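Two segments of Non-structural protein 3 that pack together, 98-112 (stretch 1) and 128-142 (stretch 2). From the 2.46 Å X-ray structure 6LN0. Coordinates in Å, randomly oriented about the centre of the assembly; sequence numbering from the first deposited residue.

Stretch 1, residues 98-112: NVQELLYQAYKSILT
Stretch 2 128-142: GCNPVHSLDAFRKAC

The two segments form an apolar helix-helix contact, without a hydrogen bond between them, in which small residues of one helix make room for the larger side chains of the other. The first helix begins at Val99, the second spans 131-141, and their N-to-C directions run the same way at 49° (signed crossing angle -49°), with an axial closest approach of 8.2 Å; the two segments bury 706 Å² between them, both sides summed.

The second helix is preceded by extended Cys129 (phi/psi -139/157) and by Asn130 (-56/120), whose t side chain caps it: Val132 N donates to Asn130 OD1 at 3.3 Å. Asn98 precedes the first helix without a side-chain cap, after a cis peptide bond.

The register starts with Val99 beside Cys129, CA to CA 7.8 Å, and tightens at Tyr104 and Ala137, whose CA atoms lie 4.6 Å apart. Such proximity is possible because Ala137 carries only a methyl group, which points toward the first helix: its CB lies 3.7 Å from Tyr104 N and 3.8 Å from Leu103 CB. Further along, the CA atoms of Lys108 and Ala141 are 5.3 Å apart, and Ala141 CB lies 3.7 Å from Tyr107 CB.

Tyr107 (chi1 -68°, m; chi2 90°) is the knob of the interface, sitting in a hole formed by Ser134, Ala137, Phe138 and Ala141. Phe138 CB lies over one face of its ring, 3.8 Å from the centroid of the Tyr107 ring and 18° off the normal, a CH-pi contact. The Phe138 ring (chi1 160°, t) meets it obliquely, with planes at 60° and centroids 5.7 Å apart; Tyr107 CD2 approaches Phe138 CD1 to 3.7 Å at the edge of the phenylalanine ring. Tyr107 OH reaches 3.5 Å from Ser134 CB, while both side-chain hydroxyls are hydrogen-bonded elsewhere in the structure. Beyond the knob, Leu111 (chi1 m) brings CD1 to 3.9 Å from Phe138 CE1.

Tyr104 adopts t (162°). Its CB points sideways, but its ring end comes nearer, placing Tyr104 CE1 3.8 Å from Ala141 CB and 3.6 Å from Lys140 O, the latter at the ring edge.

At the N-terminal end, Leu103 (chi1 -97°, between wells) sets CD1 3.3 Å from Ser134 OG and 4.3 Å from Cys129 CB, while Val99 (p) places CG2 3.7 Å from Cys129 SG. Gln100 NE2 lies over one face of the His133 ring (chi1 m); although Gln100 OE1 is 3.3 Å from His133 ND1, the angle is too poor for a hydrogen bond.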

ATOM      1  N   ASN A  98     -33.325 -21.152  -6.508  1.00 99.66           N
ATOM      2  CA  ASN A  98     -32.512 -20.158  -5.817  1.00101.03           C
ATOM      3  C   ASN A  98     -32.839 -18.793  -6.395  1.00 96.50           C
ATOM      4  O   ASN A  98     -32.651 -18.558  -7.587  1.00 93.85           O
ATOM      5  CB  ASN A  98     -31.018 -20.457  -5.949  1.00 98.19           C
ATOM      6  CG  ASN A  98     -30.160 -19.489  -5.156  1.00 97.94           C
ATOM      7  OD1 ASN A  98     -29.008 -19.233  -5.513  1.00105.06           O
ATOM      8  ND2 ASN A  98     -30.715 -18.948  -4.070  1.00 95.97           N
ATOM      9  N   VAL A  99     -33.321 -17.888  -5.543  1.00 95.44           N
ATOM     10  CA  VAL A  99     -33.850 -16.636  -6.061  1.00 90.21           C
ATOM     11  C   VAL A  99     -32.755 -15.763  -6.665  1.00 86.66           C
ATOM     12  O   VAL A  99     -33.008 -15.032  -7.630  1.00 87.17           O
ATOM     13  CB  VAL A  99     -34.624 -15.882  -4.971  1.00 91.41           C
ATOM     14  CG1 VAL A  99     -33.696 -15.455  -3.846  1.00 91.33           C
ATOM     15  CG2 VAL A  99     -35.274 -14.681  -5.591  1.00 87.12           C
ATOM     16  N   GLN A 100     -31.534 -15.810  -6.132  1.00 86.36           N
ATOM     17  CA  GLN A 100     -30.502 -14.917  -6.651  1.00 88.07           C
ATOM     18  C   GLN A 100     -29.886 -15.417  -7.950  1.00 83.32           C
ATOM     19  O   GLN A 100     -29.319 -14.615  -8.700  1.00 78.51           O
ATOM     20  CB  GLN A 100     -29.414 -14.690  -5.606  1.00 87.75           C
ATOM     21  CG  GLN A 100     -29.977 -14.325  -4.255  1.00 89.72           C
ATOM     22  CD  GLN A 100     -29.031 -14.668  -3.139  1.00 93.48           C
ATOM     23  OE1 GLN A 100     -29.455 -15.010  -2.036  1.00 98.09           O
ATOM     24  NE2 GLN A 100     -27.732 -14.573  -3.412  1.00 88.63           N
ATOM     25  N   GLU A 101     -29.989 -16.715  -8.233  1.00 85.07           N
ATOM     26  CA  GLU A 101     -29.678 -17.200  -9.572  1.00 85.74           C
ATOM     27  C   GLU A 101     -30.721 -16.709 -10.574  1.00 83.49           C
ATOM     28  O   GLU A 101     -30.379 -16.106 -11.599  1.00 79.63           O
ATOM     29  CB  GLU A 101     -29.586 -18.732  -9.558  1.00 86.59           C
ATOM     30  CG  GLU A 101     -29.686 -19.421 -10.921  1.00 85.93           C
ATOM     31  CD  GLU A 101     -28.394 -19.355 -11.728  1.00 88.84           C
ATOM     32  OE1 GLU A 101     -27.414 -18.725 -11.256  1.00 90.31           O
ATOM     33  OE2 GLU A 101     -28.359 -19.939 -12.839  1.00 84.73           O
ATOM     34  N   LEU A 102     -32.007 -16.937 -10.275  1.00 81.09           N
ATOM     35  CA  LEU A 102     -33.076 -16.460 -11.147  1.00 79.43           C
ATOM     36  C   LEU A 102     -33.051 -14.942 -11.291  1.00 77.16           C
ATOM     37  O   LEU A 102     -33.403 -14.411 -12.353  1.00 74.96           O
ATOM     38  CB  LEU A 102     -34.435 -16.920 -10.611  1.00 80.94           C
ATOM     39  CG  LEU A 102     -34.587 -18.323 -10.008  1.00 81.08           C
ATOM     40  CD1 LEU A 102     -36.049 -18.683  -9.818  1.00 82.46           C
ATOM     41  CD2 LEU A 102     -33.892 -19.389 -10.840  1.00 84.89           C
ATOM     42  N   LEU A 103     -32.656 -14.228 -10.236  1.00 75.07           N
ATOM     43  CA  LEU A 103     -32.422 -12.796 -10.364  1.00 73.12           C
ATOM     44  C   LEU A 103     -31.327 -12.522 -11.386  1.00 72.72           C
ATOM     45  O   LEU A 103     -31.463 -11.640 -12.245  1.00 67.18           O
ATOM     46  CB  LEU A 103     -32.042 -12.201  -9.007  1.00 75.99           C
ATOM     47  CG  LEU A 103     -33.121 -11.524  -8.157  1.00 75.95           C
ATOM     48  CD1 LEU A 103     -32.483 -10.801  -6.985  1.00 76.04           C
ATOM     49  CD2 LEU A 103     -33.974 -10.564  -8.992  1.00 73.79           C
ATOM     50  N   TYR A 104     -30.231 -13.284 -11.311  1.00 72.75           N
ATOM     51  CA  TYR A 104     -29.115 -13.063 -12.222  1.00 72.17           C
ATOM     52  C   TYR A 104     -29.498 -13.407 -13.651  1.00 68.46           C
ATOM     53  O   TYR A 104     -29.143 -12.680 -14.587  1.00 66.87           O
ATOM     54  CB  TYR A 104     -27.892 -13.882 -11.795  1.00 74.41           C
ATOM     55  CG  TYR A 104     -26.871 -14.050 -12.905  1.00 68.39           C
ATOM     56  CD1 TYR A 104     -25.966 -13.039 -13.199  1.00 68.21           C
ATOM     57  CD2 TYR A 104     -26.839 -15.206 -13.676  1.00 70.66           C
ATOM     58  CE1 TYR A 104     -25.044 -13.183 -14.220  1.00 72.83           C
ATOM     59  CE2 TYR A 104     -25.928 -15.357 -14.697  1.00 74.03           C
ATOM     60  CZ  TYR A 104     -25.032 -14.346 -14.965  1.00 76.45           C
ATOM     61  OH  TYR A 104     -24.124 -14.501 -15.987  1.00 79.00           O
ATOM     62  N   GLN A 105     -30.204 -14.514 -13.848  1.00 68.59           N
ATOM     63  CA  GLN A 105     -30.628 -14.837 -15.198  1.00 70.92           C
ATOM     64  C   GLN A 105     -31.790 -13.965 -15.667  1.00 72.84           C
ATOM     65  O   GLN A 105     -32.163 -14.041 -16.844  1.00 71.02           O
ATOM     66  CB  GLN A 105     -30.977 -16.326 -15.304  1.00 72.68           C
ATOM     67  CG  GLN A 105     -29.760 -17.266 -15.173  1.00 76.37           C
ATOM     68  CD  GLN A 105     -28.952 -17.401 -16.464  1.00 81.27           C
ATOM     69  OE1 GLN A 105     -29.469 -17.169 -17.562  1.00 85.96           O
ATOM     70  NE2 GLN A 105     -27.675 -17.771 -16.334  1.00 78.77           N
ATOM     71  N   ALA A 106     -32.359 -13.126 -14.792  1.00 68.68           N
ATOM     72  CA  ALA A 106     -33.333 -12.148 -15.259  1.00 67.14           C
ATOM     73  C   ALA A 106     -32.642 -10.937 -15.864  1.00 64.08           C
ATOM     74  O   ALA A 106     -33.049 -10.451 -16.922  1.00 61.70           O
ATOM     75  CB  ALA A 106     -34.257 -11.721 -14.119  1.00 69.72           C
ATOM     76  N   TYR A 107     -31.583 -10.445 -15.224  1.00 65.76           N
ATOM     77  CA  TYR A 107     -30.859  -9.310 -15.790  1.00 63.58           C
ATOM     78  C   TYR A 107     -30.052  -9.720 -17.015  1.00 64.40           C
ATOM     79  O   TYR A 107     -29.877  -8.918 -17.943  1.00 59.24           O
ATOM     80  CB  TYR A 107     -29.942  -8.696 -14.744  1.00 62.10           C
ATOM     81  CG  TYR A 107     -30.663  -8.009 -13.622  1.00 62.13           C
ATOM     82  CD1 TYR A 107     -31.018  -8.702 -12.479  1.00 64.78           C
ATOM     83  CD2 TYR A 107     -30.972  -6.658 -13.696  1.00 62.31           C
ATOM     84  CE1 TYR A 107     -31.667  -8.077 -11.445  1.00 64.14           C
ATOM     85  CE2 TYR A 107     -31.623  -6.020 -12.668  1.00 61.12           C
ATOM     86  CZ  TYR A 107     -31.963  -6.734 -11.540  1.00 61.59           C
ATOM     87  OH  TYR A 107     -32.612  -6.107 -10.500  1.00 64.23           O
ATOM     88  N   LYS A 108     -29.512 -10.949 -17.009  1.00 67.57           N
ATOM     89  CA  LYS A 108     -28.906 -11.512 -18.212  1.00 66.16           C
ATOM     90  C   LYS A 108     -29.914 -11.515 -19.341  1.00 65.55           C
ATOM     91  O   LYS A 108     -29.597 -11.177 -20.487  1.00 66.40           O
ATOM     92  CB  LYS A 108     -28.415 -12.940 -17.945  1.00 67.62           C
ATOM     93  CG  LYS A 108     -27.332 -13.433 -18.913  1.00 76.28           C
ATOM     94  CD  LYS A 108     -27.366 -14.961 -19.117  1.00 77.92           C
ATOM     95  CE  LYS A 108     -26.316 -15.420 -20.137  1.00 72.26           C
ATOM     96  NZ  LYS A 108     -26.891 -15.672 -21.492  1.00 76.68           N
ATOM     97  N   SER A 109     -31.148 -11.878 -19.014  1.00 66.09           N
ATOM     98  CA  SER A 109     -32.229 -11.907 -19.975  1.00 62.52           C
ATOM     99  C   SER A 109     -32.524 -10.533 -20.564  1.00 59.23           C
ATOM    100  O   SER A 109     -33.051 -10.451 -21.677  1.00 57.89           O
ATOM    101  CB  SER A 109     -33.454 -12.498 -19.281  1.00 60.29           C
ATOM    102  OG  SER A 109     -34.631 -12.209 -19.984  1.00 71.55           O
ATOM    103  N   ILE A 110     -32.162  -9.465 -19.863  1.00 56.80           N
ATOM    104  CA  ILE A 110     -32.507  -8.110 -20.271  1.00 54.90           C
ATOM    105  C   ILE A 110     -31.402  -7.479 -21.103  1.00 59.79           C
ATOM    106  O   ILE A 110     -31.657  -6.874 -22.148  1.00 56.60           O
ATOM    107  CB  ILE A 110     -32.805  -7.262 -19.014  1.00 53.70           C
ATOM    108  CG1 ILE A 110     -34.149  -7.641 -18.400  1.00 54.66           C
ATOM    109  CG2 ILE A 110     -32.697  -5.754 -19.312  1.00 53.15           C
ATOM    110  CD1 ILE A 110     -34.356  -7.064 -17.027  1.00 54.70           C
ATOM    111  N   LEU A 111     -30.162  -7.582 -20.623  1.00 62.21           N
ATOM    112  CA  LEU A 111     -29.058  -6.757 -21.111  1.00 62.29           C
ATOM    113  C   LEU A 111     -28.290  -7.572 -22.143  1.00 66.17           C
ATOM    114  O   LEU A 111     -27.290  -8.226 -21.839  1.00 63.97           O
ATOM    115  CB  LEU A 111     -28.179  -6.305 -19.957  1.00 59.36           C
ATOM    116  CG  LEU A 111     -28.959  -5.529 -18.896  1.00 60.92           C
ATOM    117  CD1 LEU A 111     -28.513  -5.909 -17.496  1.00 61.45           C
ATOM    118  CD2 LEU A 111     -28.837  -4.025 -19.128  1.00 59.26           C
ATOM    119  N   THR A 112     -28.784  -7.538 -23.379  1.00 65.48           N
ATOM    120  CA  THR A 112     -28.291  -8.395 -24.440  1.00 67.11           C
ATOM    121  C   THR A 112     -27.833  -7.633 -25.667  1.00 70.72           C
ATOM    122  O   THR A 112     -27.082  -8.190 -26.472  1.00 74.95           O
ATOM    123  CB  THR A 112     -29.381  -9.392 -24.864  1.00 67.69           C
ATOM    124  OG1 THR A 112     -30.476  -8.674 -25.456  1.00 67.87           O
ATOM    125  CG2 THR A 112     -29.875 -10.164 -23.661  1.00 59.29           C
ATOM    126  N   GLY A 128     -41.450  -9.573  -2.843  1.00 88.76           N
ATOM    127  CA  GLY A 128     -40.273  -9.266  -3.629  1.00 90.62           C
ATOM    128  C   GLY A 128     -39.019 -10.003  -3.217  1.00 90.59           C
ATOM    129  O   GLY A 128     -39.052 -11.158  -2.774  1.00 91.42           O
ATOM    130  N   CYS A 129     -37.889  -9.321  -3.389  1.00 86.13           N
ATOM    131  CA  CYS A 129     -36.580  -9.890  -3.130  1.00 86.92           C
ATOM    132  C   CYS A 129     -35.721  -8.843  -2.445  1.00 81.91           C
ATOM    133  O   CYS A 129     -35.975  -7.640  -2.550  1.00 77.29           O
ATOM    134  CB  CYS A 129     -35.898 -10.361  -4.421  1.00 84.92           C
ATOM    135  SG  CYS A 129     -36.947 -11.358  -5.510  1.00 84.93           S
ATOM    136  N   ASN A 130     -34.711  -9.322  -1.731  1.00 81.14           N
ATOM    137  CA  ASN A 130     -33.750  -8.438  -1.093  1.00 81.65           C
ATOM    138  C   ASN A 130     -33.122  -7.520  -2.139  1.00 80.01           C
ATOM    139  O   ASN A 130     -32.489  -8.019  -3.083  1.00 79.79           O
ATOM    140  CB  ASN A 130     -32.682  -9.267  -0.389  1.00 83.70           C
ATOM    141  CG  ASN A 130     -31.961  -8.492   0.685  1.00 85.69           C
ATOM    142  OD1 ASN A 130     -31.671  -7.309   0.520  1.00 86.32           O
ATOM    143  ND2 ASN A 130     -31.669  -9.153   1.801  1.00 89.86           N
ATOM    144  N   PRO A 131     -33.264  -6.197  -2.022  1.00 77.75           N
ATOM    145  CA  PRO A 131     -32.728  -5.309  -3.068  1.00 76.78           C
ATOM    146  C   PRO A 131     -31.221  -5.347  -3.180  1.00 81.03           C
ATOM    147  O   PRO A 131     -30.682  -4.962  -4.230  1.00 79.99           O
ATOM    148  CB  PRO A 131     -33.208  -3.921  -2.630  1.00 79.16           C
ATOM    149  CG  PRO A 131     -33.266  -4.023  -1.158  1.00 81.75           C
ATOM    150  CD  PRO A 131     -33.756  -5.432  -0.866  1.00 81.59           C
ATOM    151  N   VAL A 132     -30.511  -5.782  -2.138  1.00 83.08           N
ATOM    152  CA  VAL A 132     -29.066  -5.889  -2.283  1.00 79.13           C
ATOM    153  C   VAL A 132     -28.710  -7.061  -3.193  1.00 80.47           C
ATOM    154  O   VAL A 132     -27.720  -7.004  -3.928  1.00 82.00           O
ATOM    155  CB  VAL A 132     -28.384  -5.980  -0.903  1.00 82.26           C
ATOM    156  CG1 VAL A 132     -28.581  -7.338  -0.266  1.00 85.23           C
ATOM    157  CG2 VAL A 132     -26.895  -5.656  -1.026  1.00 76.96           C
ATOM    158  N   HIS A 133     -29.520  -8.115  -3.201  1.00 77.43           N
ATOM    159  CA  HIS A 133     -29.302  -9.203  -4.155  1.00 78.35           C
ATOM    160  C   HIS A 133     -29.616  -8.766  -5.574  1.00 79.88           C
ATOM    161  O   HIS A 133     -28.867  -9.091  -6.513  1.00 78.19           O
ATOM    162  CB  HIS A 133     -30.140 -10.433  -3.770  1.00 82.62           C
ATOM    163  CG  HIS A 133     -29.948 -10.869  -2.352  1.00 91.03           C
ATOM    164  ND1 HIS A 133     -30.612 -11.951  -1.812  1.00 88.34           N
ATOM    165  CD2 HIS A 133     -29.164 -10.371  -1.365  1.00 92.16           C
ATOM    166  CE1 HIS A 133     -30.254 -12.094  -0.550  1.00 89.54           C
ATOM    167  NE2 HIS A 133     -29.383 -11.146  -0.252  1.00 97.93           N
ATOM    168  N   SER A 134     -30.731  -8.043  -5.751  1.00 75.70           N
ATOM    169  CA  SER A 134     -31.067  -7.525  -7.071  1.00 76.32           C
ATOM    170  C   SER A 134     -29.980  -6.607  -7.606  1.00 69.71           C
ATOM    171  O   SER A 134     -29.534  -6.762  -8.751  1.00 66.88           O
ATOM    172  CB  SER A 134     -32.409  -6.796  -7.052  1.00 70.13           C
ATOM    173  OG  SER A 134     -33.452  -7.687  -7.410  1.00 71.93           O
ATOM    174  N   LEU A 135     -29.564  -5.619  -6.812  1.00 68.84           N
ATOM    175  CA  LEU A 135     -28.498  -4.748  -7.281  1.00 70.54           C
ATOM    176  C   LEU A 135     -27.213  -5.531  -7.520  1.00 73.21           C
ATOM    177  O   LEU A 135     -26.411  -5.162  -8.389  1.00 73.43           O
ATOM    178  CB  LEU A 135     -28.271  -3.611  -6.292  1.00 68.96           C
ATOM    179  CG  LEU A 135     -29.236  -2.434  -6.461  1.00 68.28           C
ATOM    180  CD1 LEU A 135     -28.690  -1.208  -5.795  1.00 66.74           C
ATOM    181  CD2 LEU A 135     -29.530  -2.122  -7.921  1.00 66.16           C
ATOM    182  N   ASP A 136     -27.021  -6.632  -6.788  1.00 73.75           N
ATOM    183  CA  ASP A 136     -25.821  -7.446  -6.956  1.00 77.35           C
ATOM    184  C   ASP A 136     -25.940  -8.361  -8.169  1.00 75.63           C
ATOM    185  O   ASP A 136     -24.988  -8.494  -8.953  1.00 71.95           O
ATOM    186  CB  ASP A 136     -25.547  -8.262  -5.683  1.00 79.79           C
ATOM    187  CG  ASP A 136     -24.263  -9.087  -5.773  1.00 83.56           C
ATOM    188  OD1 ASP A 136     -23.182  -8.504  -6.064  1.00 72.34           O
ATOM    189  OD2 ASP A 136     -24.354 -10.325  -5.559  1.00 88.39           O
ATOM    190  N   ALA A 137     -27.102  -9.014  -8.330  1.00 74.56           N
ATOM    191  CA  ALA A 137     -27.350  -9.779  -9.549  1.00 70.78           C
ATOM    192  C   ALA A 137     -27.099  -8.921 -10.777  1.00 66.61           C
ATOM    193  O   ALA A 137     -26.536  -9.390 -11.771  1.00 67.29           O
ATOM    194  CB  ALA A 137     -28.778 -10.323  -9.557  1.00 71.15           C
ATOM    195  N   PHE A 138     -27.461  -7.641 -10.701  1.00 64.56           N
ATOM    196  CA  PHE A 138     -27.375  -6.781 -11.873  1.00 67.66           C
ATOM    197  C   PHE A 138     -25.927  -6.493 -12.247  1.00 69.71           C
ATOM    198  O   PHE A 138     -25.571  -6.544 -13.433  1.00 67.77           O
ATOM    199  CB  PHE A 138     -28.136  -5.482 -11.628  1.00 60.18           C
ATOM    200  CG  PHE A 138     -27.729  -4.363 -12.531  1.00 58.59           C
ATOM    201  CD1 PHE A 138     -28.147  -4.337 -13.851  1.00 61.87           C
ATOM    202  CD2 PHE A 138     -26.947  -3.327 -12.058  1.00 58.54           C
ATOM    203  CE1 PHE A 138     -27.782  -3.296 -14.691  1.00 60.40           C
ATOM    204  CE2 PHE A 138     -26.573  -2.285 -12.879  1.00 62.97           C
ATOM    205  CZ  PHE A 138     -26.990  -2.267 -14.206  1.00 64.36           C
ATOM    206  N   ARG A 139     -25.074  -6.181 -11.258  1.00 69.05           N
ATOM    207  CA  ARG A 139     -23.673  -5.944 -11.593  1.00 67.92           C
ATOM    208  C   ARG A 139     -22.998  -7.227 -12.071  1.00 66.83           C
ATOM    209  O   ARG A 139     -22.146  -7.179 -12.963  1.00 67.36           O
ATOM    210  CB  ARG A 139     -22.927  -5.323 -10.412  1.00 68.82           C
ATOM    211  CG  ARG A 139     -23.362  -5.824  -9.044  1.00 75.83           C
ATOM    212  CD  ARG A 139     -22.756  -4.983  -7.906  1.00 75.35           C
ATOM    213  NE  ARG A 139     -21.400  -4.540  -8.225  1.00 76.20           N
ATOM    214  CZ  ARG A 139     -20.298  -5.225  -7.936  1.00 74.72           C
ATOM    215  NH1 ARG A 139     -20.379  -6.398  -7.307  1.00 70.73           N
ATOM    216  NH2 ARG A 139     -19.117  -4.727  -8.284  1.00 69.50           N
ATOM    217  N   LYS A 140     -23.405  -8.384 -11.545  1.00 64.98           N
ATOM    218  CA  LYS A 140     -22.889  -9.647 -12.070  1.00 68.65           C
ATOM    219  C   LYS A 140     -23.292  -9.870 -13.533  1.00 70.84           C
ATOM    220  O   LYS A 140     -22.574 -10.552 -14.275  1.00 73.47           O
ATOM    221  CB  LYS A 140     -23.379 -10.816 -11.207  1.00 68.31           C
ATOM    222  CG  LYS A 140     -22.561 -11.070  -9.935  1.00 73.04           C
ATOM    223  CD  LYS A 140     -23.176 -12.200  -9.113  1.00 76.92           C
ATOM    224  CE  LYS A 140     -22.471 -12.376  -7.775  1.00 84.46           C
ATOM    225  NZ  LYS A 140     -23.412 -12.918  -6.743  1.00 75.89           N
ATOM    226  N   ALA A 141     -24.431  -9.317 -13.966  1.00 71.68           N
ATOM    227  CA  ALA A 141     -24.916  -9.559 -15.319  1.00 62.09           C
ATOM    228  C   ALA A 141     -24.606  -8.429 -16.285  1.00 61.99           C
ATOM    229  O   ALA A 141     -24.561  -8.669 -17.504  1.00 61.80           O
ATOM    230  CB  ALA A 141     -26.428  -9.805 -15.311  1.00 68.31           C
ATOM    231  N   CYS A 142     -24.384  -7.223 -15.780  1.00 57.99           N
ATOM    232  CA  CYS A 142     -24.186  -6.084 -16.657  1.00 64.33           C
ATOM    233  C   CYS A 142     -22.919  -6.240 -17.481  1.00 73.51           C
ATOM    234  O   CYS A 142     -21.828  -6.380 -16.902  1.00 74.85           O
ATOM    235  CB  CYS A 142     -24.144  -4.812 -15.803  1.00 63.45           C
ATOM    236  SG  CYS A 142     -24.298  -3.309 -16.763  1.00 70.32           S
TER